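PDB 4K4K: putative fimbrium subunit Fim1C, which probably forms part of the tip of fimbriae, the filamentous surface appendages that mediate cell adhesion and biofilm formation. Local coordinates for residues I40-L43 / T48-N51; P91-L96 / V101-V106; I115-A120 / A174-V179; W232-N235 / Q239-A242. One frame throughout, in Å; residues are numbered along the deposited sequence.

In the fold
Contacts 1, 2 and 3 cluster in space, although 174-179 comes much later in the sequence than the rest. Contacts 2 and 3 are the most intimate pair, their centres about 7 Å apart: strands 101-105 and 164-177 run side by side, with Y102 N 2.8 Å from Y176 O, and Y102 and L117 touch as well. Contact 1, its centre about 17 Å from each of these, reaches both through Y41, whose OH lies 3.1 Å from L96 CD1 and 3.5 Å from V178 CG2. Contact 4 stands apart, its centre about 41 Å from that of contact 1 and on the opposite side of the chain's centre, consistent with an elongated fimbrial subunit.

Contact 1 (I40-L43 / T48-N51)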
loop_
_atom_site.group_PDB
_atom_site.type_symbol
_atom_site.label_atom_id
_atom_site.label_comp_id
_atom_site.label_asym_id
_atom_site.label_seq_id
_atom_site.Cartn_x
_atom_site.Cartn_y
_atom_site.Cartn_z
ATOM N N ILE A 40 -6.425 13.135 -7.990
ATOM C CA ILE A 40 -7.425 13.843 -7.171
ATOM C C ILE A 40 -8.683 14.023 -7.964
ATOM O O ILE A 40 -8.628 14.331 -9.177
ATOM C CB ILE A 40 -6.884 15.232 -6.683
ATOM C CG1 ILE A 40 -5.504 15.085 -5.959
ATOM C CG2 ILE A 40 -7.917 15.974 -5.789
ATOM C CD1 ILE A 40 -4.889 16.415 -5.380
ATOM N N TYR A 41 -9.817 13.930 -7.257
ATOM C CA TYR A 41 -11.143 14.246 -7.801
ATOM C C TYR A 41 -11.786 15.302 -6.950
ATOM O O TYR A 41 -11.758 15.198 -5.710
ATOM C CB TYR A 41 -12.080 13.022 -7.800
ATOM C CG TYR A 41 -11.681 11.901 -8.730
ATOM C CD1 TYR A 41 -10.564 11.111 -8.459
ATOM C CD2 TYR A 41 -12.500 11.532 -9.795
ATOM C CE1 TYR A 41 -10.201 10.056 -9.301
ATOM C CE2 TYR A 41 -12.175 10.449 -10.620
ATOM C CZ TYR A 41 -11.025 9.710 -10.366
ATOM O OH TYR A 41 -10.714 8.655 -11.180
HETATM N N MSE A 42 -12.408 16.282 -7.614
HETATM C CA MSE A 42 -13.268 17.255 -6.938
HETATM C C MSE A 42 -14.695 16.814 -7.242
HETATM O O MSE A 42 -15.041 16.650 -8.412
HETATM C CB MSE A 42 -13.005 18.695 -7.407
HETATM C CG MSE A 42 -13.980 19.675 -6.783
HETATM SE SE MSE A 42 -13.427 21.537 -7.141
HETATM C CE MSE A 42 -13.872 21.605 -8.934
ATOM N N LEU A 43 -15.503 16.613 -6.209
ATOM C CA LEU A 43 -16.851 16.056 -6.337
ATOM C C LEU A 43 -17.932 17.021 -5.937
ATOM O O LEU A 43 -17.794 17.734 -4.943
ATOM C CB LEU A 43 -17.013 14.787 -5.478
ATOM C CG LEU A 43 -15.960 13.680 -5.671
ATOM C CD1 LEU A 43 -16.154 12.566 -4.631
ATOM C CD2 LEU A 43 -16.040 13.100 -7.122
ATOM N N THR A 48 -18.400 13.944 -10.681
ATOM C CA THR A 48 -17.077 14.537 -10.817
ATOM C C THR A 48 -17.223 15.925 -11.447
ATOM O O THR A 48 -17.903 16.072 -12.477
ATOM C CB THR A 48 -16.162 13.625 -11.642
ATOM O OG1 THR A 48 -15.998 12.382 -10.950
ATOM C CG2 THR A 48 -14.808 14.251 -11.870
ATOM N N ASP A 49 -16.635 16.942 -10.811
ATOM C CA ASP A 49 -16.707 18.306 -11.318
ATOM C C ASP A 49 -15.526 18.503 -12.235
ATOM O O ASP A 49 -14.378 18.478 -11.753
ATOM C CB ASP A 49 -16.742 19.312 -10.158
ATOM C CG ASP A 49 -17.034 20.757 -10.566
ATOM O OD1 ASP A 49 -16.738 21.128 -11.727
ATOM O OD2 ASP A 49 -17.485 21.526 -9.710
ATOM N N GLY A 50 -15.798 18.607 -13.553
ATOM C CA GLY A 50 -14.719 18.698 -14.542
ATOM C C GLY A 50 -14.041 17.346 -14.737
ATOM O O GLY A 50 -14.660 16.318 -14.476
ATOM N N ASN A 51 -12.774 17.315 -15.183
ATOM C CA ASN A 51 -12.095 16.031 -15.391
ATOM C C ASN A 51 -11.758 15.380 -14.052
ATOM O O ASN A 51 -11.277 16.050 -13.137
ATOM C CB ASN A 51 -10.791 16.220 -16.203
ATOM C CG ASN A 51 -10.971 16.544 -17.677
ATOM O OD1 ASN A 51 -12.017 16.294 -18.290
ATOM N ND2 ASN A 51 -9.921 17.056 -18.294
HETATM O O HOH W 1 -12.283 16.530 -10.586
#
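L43 and T48 face each other as an antiparallel, non-hydrogen-bonded pair, their CA atoms 4.7 Å apart. One residue further along, D49 N donates to M42 O at 2.9 Å. The bond is almost straight, 172° at the hydrogen, with the donor tilted 17° from the carbonyl plane. Beyond it the backbones part and a water takes over: it accepts from M42 N at 3.0 Å and donates to both D49 O and N51 O, the latter at 2.8 Å. G50, with its positive phi, lies where the second segment swings outward. This is the turn end of the beta hairpin made by strands 37-44 and 47-57; I40 pairs with R54, so three steps along the first strand match six along the second, which places extra residues in the second. The side chains fall into two groups. T48 OG1 sits at the edge of the Y41 ring, in its plane and 3.8 Å from CD2, and it also meets L43 CD2 at 3.9 Å. The far end of the same ring is fixed by a hydrogen bond from its OH group to N100. M42, deposited as selenomethionine, runs alongside D49. A bend at the third torsion, 73°, turns its methyl CE back to lie 3.7 Å from D49 CG, while the carboxylate makes a salt bridge with R84 through OD2.

Contact 2 (P91-L96 / V101-V106); sequences PYRETL and VYTVDV
R93 lays its guanidinium flat over one face of the Y102 ring, a stacked cation-pi pair that ties the loop after strand 84-90 to strand 101-105 in this fimbrillin-like fold. The two planes are only 17° apart, and R93 CZ stands 3.8 Å from the centroid of the Y102 ring, 19° off the ring normal. The offset is toward the rim, so NH2 comes close to Y102 CZ, while the side chains cross at about a right angle. A bend at the second torsion of R93 (-148°) precedes the extended run that carries the guanidinium across the ring. In its own plane the group grips T103 O end-on with NH1 and NH2, each at 2.8 Å: both bonds are bent, as two N-H groups converge on one oxygen, NH1 on an in-plane lone pair and NH2 nearly straight off the carbonyl. The stack and this pair of bonds together fix both the tilt and the rotation of the guanidinium. Strand 101-105 uses Y102 and V104 to bond strand 164-177, so R93 occupies its other edge. A water adds to that edge, accepting from R93 NH1 and T103 N and donating to V101 O at 2.9 Å. Round the ring, P91, which follows a cis peptide bond, crosses at about a right angle and brings CD to 3.3 Å from Y102 OH. L96 lies nearer the start of the strand, with CB 3.6 Å from V101 O. A second water lies 2.8 Å from R93 NH2, which donates to it, and 2.7 Å from Y102 OH.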
loop_
_atom_site.group_PDB
_atom_site.type_symbol
_atom_site.label_atom_id
_atom_site.label_comp_id
_atom_site.label_asym_id
_atom_site.label_seq_id
_atom_site.Cartn_x
_atom_site.Cartn_y
_atom_site.Cartn_z
ATOM N N PRO A 91 -0.974 4.768 -6.051
ATOM C CA PRO A 91 -0.227 5.620 -6.994
ATOM C C PRO A 91 -1.063 5.975 -8.201
ATOM O O PRO A 91 -1.829 5.146 -8.725
ATOM C CB PRO A 91 0.981 4.745 -7.360
ATOM C CG PRO A 91 0.399 3.337 -7.342
ATOM C CD PRO A 91 -0.688 3.333 -6.269
ATOM N N TYR A 92 -0.939 7.224 -8.636
ATOM C CA TYR A 92 -1.655 7.717 -9.808
ATOM C C TYR A 92 -1.480 6.793 -11.014
ATOM O O TYR A 92 -0.375 6.288 -11.260
ATOM C CB TYR A 92 -1.104 9.109 -10.170
ATOM C CG TYR A 92 -1.605 9.642 -11.491
ATOM C CD1 TYR A 92 -2.859 10.241 -11.594
ATOM C CD2 TYR A 92 -0.835 9.522 -12.652
ATOM C CE1 TYR A 92 -3.317 10.755 -12.808
ATOM C CE2 TYR A 92 -1.293 10.009 -13.872
ATOM C CZ TYR A 92 -2.526 10.637 -13.944
ATOM O OH TYR A 92 -2.963 11.136 -15.147
ATOM N N ARG A 93 -2.585 6.569 -11.747
ATOM C CA ARG A 93 -2.646 5.858 -13.037
ATOM C C ARG A 93 -3.279 6.779 -14.042
ATOM O O ARG A 93 -4.341 7.322 -13.758
ATOM C CB ARG A 93 -3.460 4.570 -12.969
ATOM C CG ARG A 93 -2.840 3.522 -12.110
ATOM C CD ARG A 93 -3.180 2.182 -12.679
ATOM N NE ARG A 93 -2.532 1.143 -11.910
ATOM C CZ ARG A 93 -3.117 0.012 -11.575
ATOM N NH1 ARG A 93 -4.373 -0.230 -11.945
ATOM N NH2 ARG A 93 -2.459 -0.888 -10.864
ATOM N N GLU A 94 -2.644 6.942 -15.223
ATOM C CA GLU A 94 -3.144 7.822 -16.279
ATOM C C GLU A 94 -4.538 7.396 -16.731
ATOM O O GLU A 94 -5.405 8.253 -16.918
ATOM C CB GLU A 94 -2.158 7.836 -17.466
ATOM C CG GLU A 94 -2.500 8.829 -18.574
ATOM C CD GLU A 94 -2.645 10.296 -18.205
ATOM O OE1 GLU A 94 -1.764 10.835 -17.496
ATOM O OE2 GLU A 94 -3.635 10.915 -18.657
ATOM N N THR A 95 -4.765 6.086 -16.862
ATOM C CA THR A 95 -6.067 5.563 -17.266
ATOM C C THR A 95 -6.532 4.528 -16.238
ATOM O O THR A 95 -5.849 3.543 -15.993
ATOM C CB THR A 95 -6.013 4.960 -18.693
ATOM O OG1 THR A 95 -5.472 5.930 -19.594
ATOM C CG2 THR A 95 -7.398 4.534 -19.203
ATOM N N LEU A 96 -7.695 4.781 -15.645
ATOM C CA LEU A 96 -8.306 3.851 -14.705
ATOM C C LEU A 96 -9.310 2.998 -15.462
ATOM O O LEU A 96 -9.712 3.367 -16.569
ATOM C CB LEU A 96 -8.984 4.625 -13.560
ATOM C CG LEU A 96 -8.016 5.258 -12.556
ATOM C CD1 LEU A 96 -8.742 6.249 -11.670
ATOM C CD2 LEU A 96 -7.291 4.177 -11.694
ATOM N N VAL A 101 -12.026 2.915 -11.513
ATOM C CA VAL A 101 -11.609 1.707 -10.795
ATOM C C VAL A 101 -10.123 1.439 -10.996
ATOM O O VAL A 101 -9.637 1.367 -12.126
ATOM C CB VAL A 101 -12.470 0.481 -11.217
ATOM C CG1 VAL A 101 -11.974 -0.820 -10.574
ATOM C CG2 VAL A 101 -13.959 0.724 -10.890
ATOM N N TYR A 102 -9.436 1.261 -9.872
ATOM C CA TYR A 102 -8.024 0.905 -9.784
ATOM C C TYR A 102 -7.950 -0.619 -9.700
ATOM O O TYR A 102 -8.578 -1.223 -8.816
ATOM C CB TYR A 102 -7.400 1.570 -8.557
ATOM C CG TYR A 102 -5.916 1.338 -8.422
ATOM C CD1 TYR A 102 -5.424 0.131 -7.931
ATOM C CD2 TYR A 102 -4.997 2.333 -8.757
ATOM C CE1 TYR A 102 -4.057 -0.086 -7.777
ATOM C CE2 TYR A 102 -3.616 2.124 -8.599
ATOM C CZ TYR A 102 -3.156 0.912 -8.098
ATOM O OH TYR A 102 -1.812 0.658 -7.877
ATOM N N THR A 103 -7.215 -1.242 -10.636
ATOM C CA THR A 103 -7.067 -2.709 -10.669
ATOM C C THR A 103 -5.743 -3.054 -9.998
ATOM O O THR A 103 -4.704 -2.517 -10.374
ATOM C CB THR A 103 -7.184 -3.256 -12.106
ATOM O OG1 THR A 103 -6.263 -2.550 -12.938
ATOM C CG2 THR A 103 -8.596 -3.094 -12.684
ATOM N N VAL A 104 -5.804 -3.869 -8.938
ATOM C CA VAL A 104 -4.658 -4.298 -8.144
ATOM C C VAL A 104 -4.117 -5.608 -8.689
ATOM O O VAL A 104 -4.897 -6.542 -8.872
ATOM C CB VAL A 104 -5.061 -4.494 -6.631
ATOM C CG1 VAL A 104 -3.909 -5.040 -5.798
ATOM C CG2 VAL A 104 -5.620 -3.215 -5.997
ATOM N N ASP A 105 -2.793 -5.719 -8.827
ATOM C CA ASP A 105 -2.107 -6.964 -9.163
ATOM C C ASP A 105 -0.853 -7.022 -8.279
ATOM O O ASP A 105 -0.008 -6.142 -8.381
ATOM C CB ASP A 105 -1.783 -7.081 -10.674
ATOM C CG ASP A 105 -1.101 -8.381 -11.088
ATOM O OD1 ASP A 105 -0.829 -9.237 -10.198
ATOM O OD2 ASP A 105 -0.805 -8.534 -12.289
ATOM N N VAL A 106 -0.814 -7.951 -7.314
ATOM C CA VAL A 106 0.321 -8.043 -6.382
ATOM C C VAL A 106 1.263 -9.211 -6.799
ATOM O O VAL A 106 2.122 -9.582 -5.994
ATOM C CB VAL A 106 -0.100 -8.129 -4.879
ATOM C CG1 VAL A 106 -0.782 -6.827 -4.401
ATOM C CG2 VAL A 106 -0.980 -9.355 -4.604
HETATM O O HOH W 2 -7.027 0.573 -13.033
HETATM O O HOH W 3 -0.151 -1.033 -9.199
#

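Contact 3 (I115-A120 / A174-V179)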
loop_
_atom_site.group_PDB
_atom_site.type_symbol
_atom_site.label_atom_id
_atom_site.label_comp_id
_atom_site.label_asym_id
_atom_site.label_seq_id
_atom_site.Cartn_x
_atom_site.Cartn_y
_atom_site.Cartn_z
ATOM N N ILE A 115 2.879 -1.014 -6.048
ATOM C CA ILE A 115 1.665 -1.796 -5.770
ATOM C C ILE A 115 1.038 -1.367 -4.421
ATOM O O ILE A 115 0.044 -1.946 -4.007
ATOM C CB ILE A 115 1.917 -3.332 -5.833
ATOM C CG1 ILE A 115 2.991 -3.783 -4.781
ATOM C CG2 ILE A 115 2.267 -3.761 -7.261
ATOM C CD1 ILE A 115 3.073 -5.332 -4.532
ATOM N N ASP A 116 1.623 -0.376 -3.742
ATOM C CA ASP A 116 1.131 0.084 -2.457
ATOM C C ASP A 116 -0.080 1.028 -2.660
ATOM O O ASP A 116 0.039 2.242 -2.538
ATOM C CB ASP A 116 2.266 0.769 -1.680
ATOM C CG ASP A 116 1.908 1.101 -0.257
ATOM O OD1 ASP A 116 0.773 0.741 0.183
ATOM O OD2 ASP A 116 2.710 1.788 0.402
ATOM N N LEU A 117 -1.250 0.444 -2.925
ATOM C CA LEU A 117 -2.476 1.222 -3.154
ATOM C C LEU A 117 -2.905 1.909 -1.855
ATOM O O LEU A 117 -3.028 1.263 -0.799
ATOM C CB LEU A 117 -3.584 0.275 -3.655
ATOM C CG LEU A 117 -5.000 0.886 -3.747
ATOM C CD1 LEU A 117 -5.071 2.000 -4.818
ATOM C CD2 LEU A 117 -6.073 -0.223 -3.923
HETATM N N MSE A 118 -3.125 3.215 -1.929
HETATM C CA MSE A 118 -3.600 3.998 -0.790
HETATM C C MSE A 118 -4.757 4.871 -1.237
HETATM O O MSE A 118 -4.775 5.329 -2.388
HETATM C CB MSE A 118 -2.486 4.894 -0.185
HETATM C CG MSE A 118 -1.218 4.112 0.216
HETATM SE SE MSE A 118 -0.032 5.260 1.230
HETATM C CE MSE A 118 0.434 6.543 -0.029
ATOM N N GLY A 119 -5.682 5.116 -0.322
ATOM C CA GLY A 119 -6.813 6.008 -0.569
ATOM C C GLY A 119 -6.875 7.072 0.512
ATOM O O GLY A 119 -6.609 6.792 1.682
ATOM N N ALA A 120 -7.188 8.320 0.115
ATOM C CA ALA A 120 -7.337 9.420 1.081
ATOM C C ALA A 120 -8.788 9.472 1.534
ATOM O O ALA A 120 -9.669 9.404 0.688
ATOM C CB ALA A 120 -6.946 10.759 0.441
ATOM N N ALA A 174 -7.295 -7.651 -7.262
ATOM C CA ALA A 174 -8.339 -6.951 -6.518
ATOM C C ALA A 174 -8.725 -5.668 -7.256
ATOM O O ALA A 174 -8.041 -5.269 -8.184
ATOM C CB ALA A 174 -7.882 -6.647 -5.081
ATOM N N THR A 175 -9.836 -5.043 -6.854
ATOM C CA THR A 175 -10.308 -3.782 -7.399
ATOM C C THR A 175 -10.574 -2.811 -6.278
ATOM O O THR A 175 -10.805 -3.211 -5.133
ATOM C CB THR A 175 -11.587 -3.950 -8.264
ATOM O OG1 THR A 175 -12.672 -4.399 -7.434
ATOM C CG2 THR A 175 -11.382 -4.923 -9.460
ATOM N N TYR A 176 -10.587 -1.546 -6.623
ATOM C CA TYR A 176 -10.848 -0.462 -5.681
ATOM C C TYR A 176 -11.413 0.690 -6.447
ATOM O O TYR A 176 -10.805 1.139 -7.419
ATOM C CB TYR A 176 -9.531 -0.072 -4.977
ATOM C CG TYR A 176 -9.623 1.164 -4.124
ATOM C CD1 TYR A 176 -10.315 1.149 -2.913
ATOM C CD2 TYR A 176 -8.973 2.340 -4.497
ATOM C CE1 TYR A 176 -10.412 2.297 -2.120
ATOM C CE2 TYR A 176 -9.063 3.494 -3.719
ATOM C CZ TYR A 176 -9.786 3.469 -2.532
ATOM O OH TYR A 176 -9.865 4.596 -1.762
ATOM N N ASN A 177 -12.578 1.183 -6.018
ATOM C CA ASN A 177 -13.151 2.362 -6.665
ATOM C C ASN A 177 -12.543 3.598 -5.969
ATOM O O ASN A 177 -12.761 3.817 -4.774
ATOM C CB ASN A 177 -14.677 2.343 -6.625
ATOM C CG ASN A 177 -15.255 3.491 -7.416
ATOM O OD1 ASN A 177 -14.976 4.663 -7.156
ATOM N ND2 ASN A 177 -15.988 3.177 -8.478
ATOM N N VAL A 178 -11.756 4.387 -6.709
ATOM C CA VAL A 178 -11.002 5.514 -6.124
ATOM C C VAL A 178 -11.910 6.681 -5.668
ATOM O O VAL A 178 -11.491 7.498 -4.840
ATOM C CB VAL A 178 -9.869 6.013 -7.069
ATOM C CG1 VAL A 178 -8.932 4.854 -7.481
ATOM C CG2 VAL A 178 -10.435 6.731 -8.308
ATOM N N VAL A 179 -13.133 6.767 -6.214
ATOM C CA VAL A 179 -14.073 7.817 -5.843
ATOM C C VAL A 179 -14.884 7.352 -4.631
ATOM O O VAL A 179 -15.068 8.143 -3.700
ATOM C CB VAL A 179 -14.970 8.213 -7.051
ATOM C CG1 VAL A 179 -16.140 9.112 -6.627
ATOM C CG2 VAL A 179 -14.133 8.904 -8.125
#
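L117 and Y176 lie on backbones that run in roughly the same sense but at a layer's distance, their CA atoms 8.9 Å apart and those of G119 and V178 7.0 Å apart, too far for direct strand pairing. The gap is bridged by side chains. L117 and Y176 both point toward the opposite segment, each with CG anti to the backbone N (chi1 171° and 172°), and they cross obliquely. L117 CD2 does most of the touching, 3.6 Å from Y176 CB, while its other methyl, CD1, meets Y176 CD2 at 3.9 Å. The phenol reaches further, to set its OH 3.6 Å from G119 CA. Glycine matters there: a CB at that position would fall about 2.2 Å from Y176 OH, a clash. Replacing Y176 by an alanine would probably open a gap beside G119 CA and leave the methyls of L117 without the ring they pack on. L117 also rests on Y102 and V104, and Y176 on K140, so the contact is buried among several strands. Just beyond, N177 OD1 accepts from V179 N at 3.0 Å, an Asx turn that carries the chain away from strand 164-177. Apolar packing between the start of strand 118-126, with the residue before it, and the buried side of strand 164-177 is consistent with the layered beta-sandwich of the transthyretin-like clan.

Contact 4 (W232-N235 / Q239-A242)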
loop_
_atom_site.group_PDB
_atom_site.type_symbol
_atom_site.label_atom_id
_atom_site.label_comp_id
_atom_site.label_asym_id
_atom_site.label_seq_id
_atom_site.Cartn_x
_atom_site.Cartn_y
_atom_site.Cartn_z
ATOM N N TRP A 232 6.202 -22.778 7.399
ATOM C CA TRP A 232 5.541 -22.355 8.628
ATOM C C TRP A 232 4.143 -21.851 8.297
ATOM O O TRP A 232 3.987 -21.042 7.378
ATOM C CB TRP A 232 6.378 -21.295 9.360
ATOM C CG TRP A 232 5.679 -20.702 10.555
ATOM C CD1 TRP A 232 5.561 -21.248 11.802
ATOM C CD2 TRP A 232 4.958 -19.467 10.584
ATOM N NE1 TRP A 232 4.815 -20.422 12.613
ATOM C CE2 TRP A 232 4.424 -19.322 11.887
ATOM C CE3 TRP A 232 4.702 -18.462 9.630
ATOM C CZ2 TRP A 232 3.677 -18.199 12.266
ATOM C CZ3 TRP A 232 3.974 -17.347 10.011
ATOM C CH2 TRP A 232 3.474 -17.219 11.312
ATOM N N ASP A 233 3.125 -22.350 9.024
ATOM C CA ASP A 233 1.736 -21.970 8.767
ATOM C C ASP A 233 1.410 -20.595 9.350
ATOM O O ASP A 233 1.463 -20.386 10.571
ATOM C CB ASP A 233 0.748 -23.043 9.283
ATOM C CG ASP A 233 0.356 -24.071 8.220
ATOM O OD1 ASP A 233 0.161 -23.672 7.035
ATOM O OD2 ASP A 233 0.200 -25.263 8.576
ATOM N N VAL A 234 1.070 -19.648 8.455
ATOM C CA VAL A 234 0.734 -18.262 8.819
ATOM C C VAL A 234 -0.400 -18.228 9.857
ATOM O O VAL A 234 -0.320 -17.444 10.801
ATOM C CB VAL A 234 0.404 -17.400 7.569
ATOM C CG1 VAL A 234 -0.067 -15.989 7.953
ATOM C CG2 VAL A 234 1.615 -17.331 6.641
ATOM N N ASN A 235 -1.398 -19.112 9.719
ATOM C CA ASN A 235 -2.558 -19.172 10.616
ATOM C C ASN A 235 -2.189 -19.657 12.050
ATOM O O ASN A 235 -2.973 -19.442 12.976
ATOM C CB ASN A 235 -3.649 -20.056 10.003
ATOM C CG ASN A 235 -5.010 -19.866 10.625
ATOM O OD1 ASN A 235 -5.695 -18.857 10.409
ATOM N ND2 ASN A 235 -5.416 -20.827 11.439
ATOM N N GLN A 239 -1.203 -13.271 16.057
ATOM C CA GLN A 239 -1.605 -11.992 15.477
ATOM C C GLN A 239 -2.102 -12.062 14.023
ATOM O O GLN A 239 -2.512 -11.017 13.494
ATOM C CB GLN A 239 -0.443 -10.978 15.559
ATOM C CG GLN A 239 0.088 -10.664 16.955
ATOM C CD GLN A 239 -0.978 -10.424 17.992
ATOM O OE1 GLN A 239 -1.884 -9.599 17.829
ATOM N NE2 GLN A 239 -0.885 -11.148 19.086
ATOM N N SER A 240 -2.076 -13.244 13.365
ATOM C CA SER A 240 -2.491 -13.287 11.957
ATOM C C SER A 240 -3.408 -14.466 11.574
ATOM O O SER A 240 -3.083 -15.233 10.674
ATOM C CB SER A 240 -1.270 -13.250 11.035
ATOM O OG SER A 240 -0.460 -14.411 11.121
ATOM N N LYS A 241 -4.601 -14.551 12.185
ATOM C CA LYS A 241 -5.614 -15.548 11.784
ATOM C C LYS A 241 -6.303 -15.066 10.474
ATOM O O LYS A 241 -6.934 -15.833 9.740
ATOM C CB LYS A 241 -6.658 -15.755 12.909
ATOM C CG LYS A 241 -6.079 -16.262 14.237
ATOM C CD LYS A 241 -5.645 -17.718 14.163
ATOM C CE LYS A 241 -4.873 -18.151 15.387
ATOM N NZ LYS A 241 -4.421 -19.562 15.266
ATOM N N ALA A 242 -6.135 -13.786 10.197
ATOM C CA ALA A 242 -6.642 -13.053 9.037
ATOM C C ALA A 242 -5.650 -11.982 8.677
ATOM O O ALA A 242 -4.842 -11.588 9.523
ATOM C CB ALA A 242 -7.994 -12.412 9.377
#
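The short 3-10 turn after strand 228-233 brings V234 and N235 against S240 and K241 of the loop that leads to strand 247-256. The CA atoms nearest each other are those of N235 and K241, 4.9 Å apart. K241 folds back at its second torsion (-72°) and then extends, which delivers NZ to N235 O in a hydrogen bond of 2.7 Å with a C=O...N angle of 165°. The lysine methylenes pass the asparagine side chain at about a right angle, K241 CD lying 4.2 Å from N235 CG. With an alanine in place of N235, the lysine chain would probably lose this flank and turn more freely. S240 OG lies 3.6 Å from V234 CG1 and 3.1 Å from V234 O, at most a weak hydrogen bond, and not a settled one, because the same hydroxyl also pairs with Y251 OH of strand 247-256. T213 holds the loop from outside, its OG1 hydrogen-bonded to S240 O and its backbone to that of K241. Such a 3-10 segment and loop make the connection from strand 228-233 to strand 247-256, in what is probably the C-terminal beta domain.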